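Local coordinates for protein putative phosphoenolpyruvate-dependent sugar phosphotransferase system (PTS) permease (Klebsiella pneumoniae subsp. pneumoniae, PDB 3MTQ) that probably serves as a fructose/mannose-type IIA component of the phosphoenolpyruvate-dependent sugar phosphotransferase system, relaying a phosphoryl group during sugar uptake, at residues 89-92 and 93-97. Residues are numbered along the deposited sequence; the frame is centred on the assembly and turned at random.
Sequences GSVN and NEFVR
The carbonyl O of N92 takes two backbone N-H groups: F95 N at 2.9 Å, which comes in above the carbonyl plane, and, weakly, V96 N at 3.3 Å. The F95 N to N92 O bond is an i to i+3 bond, of the kind found in 3-10 turns. At the start the pattern is regular: G89, the N-cap, accepts N93 N through its O at 3.0 Å, and S90 O takes E94 N.

Waters tie the polar side chains together. One bridges S90 OG and N93 ND2; a second donates to both S90 O and E94 OE2, the latter at 2.7 Å; a third accepts from N92 ND2 and donates to N93 OD1. With the CG of N92 anti to the backbone N (chi1 -166°), its ND2 passes across V96 CG2, 3.8 Å away, while its OD1 bonds T84 OG1. E94 OE1 reaches T64 OG1.

On the buried face V91 and F95 lie side by side, V91 CG1 4.0 Å from F95 CE2, and V91 O sits at the ring edge, 3.2 Å from F95 CD2.

This helix is the crossover of a beta-alpha-beta unit, between parallel strands 79-84 and 104-108. V91 and F95 pack on A27 of strand 22-29, F95 also meets V67 and V71 of helix 63-72, and N92 and V96 touch L106 as well as C145 and I149, respectively, of the second subunit.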
# COMPACT_ATOMS: atom_id res chain seq x y z
N GLY A 89 -5.35 13.31 -1.58
CA GLY A 89 -6.56 12.68 -2.08
C GLY A 89 -7.75 13.04 -1.21
O GLY A 89 -7.60 13.46 -0.06
N SER A 90 -8.95 12.78 -1.74
CA SER A 90 -10.18 13.14 -1.05
C SER A 90 -10.43 12.39 0.25
O SER A 90 -11.03 12.95 1.17
CB SER A 90 -11.42 13.00 -1.94
OG SER A 90 -11.49 14.05 -2.89
N VAL A 91 -10.01 11.14 0.33
CA VAL A 91 -10.15 10.41 1.58
C VAL A 91 -9.28 11.00 2.67
O VAL A 91 -9.77 11.30 3.75
CB VAL A 91 -9.87 8.94 1.38
CG1 VAL A 91 -9.96 8.21 2.71
CG2 VAL A 91 -10.84 8.33 0.34
N ASN A 92 -8.00 11.28 2.38
CA ASN A 92 -7.19 11.89 3.42
C ASN A 92 -7.80 13.22 3.83
O ASN A 92 -7.88 13.55 5.01
CB ASN A 92 -5.75 12.13 2.98
CG ASN A 92 -4.83 12.45 4.16
OD1 ASN A 92 -4.53 11.58 4.98
ND2 ASN A 92 -4.35 13.71 4.25
N ASN A 93 -8.21 14.00 2.84
CA ASN A 93 -8.78 15.33 3.07
C ASN A 93 -9.91 15.30 4.10
O ASN A 93 -9.99 16.11 4.99
CB ASN A 93 -9.28 15.99 1.75
CG ASN A 93 -8.16 16.32 0.74
OD1 ASN A 93 -6.98 16.40 1.09
ND2 ASN A 93 -8.54 16.51 -0.52
N GLU A 94 -10.82 14.34 3.97
CA GLU A 94 -11.92 14.28 4.88
C GLU A 94 -11.51 14.04 6.34
O GLU A 94 -12.27 14.38 7.25
CB GLU A 94 -12.91 13.19 4.40
CG GLU A 94 -13.61 13.56 3.17
CD GLU A 94 -14.56 14.74 3.39
OE1 GLU A 94 -15.23 14.81 4.45
OE2 GLU A 94 -14.59 15.60 2.51
N PHE A 95 -10.31 13.50 6.58
CA PHE A 95 -9.87 13.17 7.94
C PHE A 95 -9.04 14.28 8.59
O PHE A 95 -8.95 14.34 9.82
CB PHE A 95 -9.04 11.88 7.94
CG PHE A 95 -9.87 10.64 7.88
CD1 PHE A 95 -10.44 10.14 9.03
CD2 PHE A 95 -10.08 9.98 6.68
CE1 PHE A 95 -11.23 8.98 8.97
CE2 PHE A 95 -10.85 8.84 6.61
CZ PHE A 95 -11.42 8.33 7.75
N VAL A 96 -8.51 15.19 7.77
CA VAL A 96 -7.71 16.31 8.28
C VAL A 96 -8.44 17.13 9.36
O VAL A 96 -7.82 17.65 10.30
CB VAL A 96 -7.21 17.14 7.07
CG1 VAL A 96 -6.65 18.51 7.47
CG2 VAL A 96 -6.20 16.31 6.30
N ARG A 97 -9.77 17.17 9.30
CA ARG A 97 -10.56 17.97 10.24
C ARG A 97 -10.47 17.43 11.66
O ARG A 97 -10.69 18.16 12.62
CB ARG A 97 -12.04 18.03 9.81
CG ARG A 97 -12.63 16.72 9.47
CD ARG A 97 -14.11 16.61 9.79
NE ARG A 97 -14.82 17.89 9.72
CZ ARG A 97 -15.53 18.34 8.68
NH1 ARG A 97 -16.13 19.53 8.77
NH2 ARG A 97 -15.65 17.62 7.57
O HOH W 1 -11.64 16.36 -1.47
O HOH W 2 -12.87 15.48 0.40
O HOH W 3 -4.79 15.68 2.31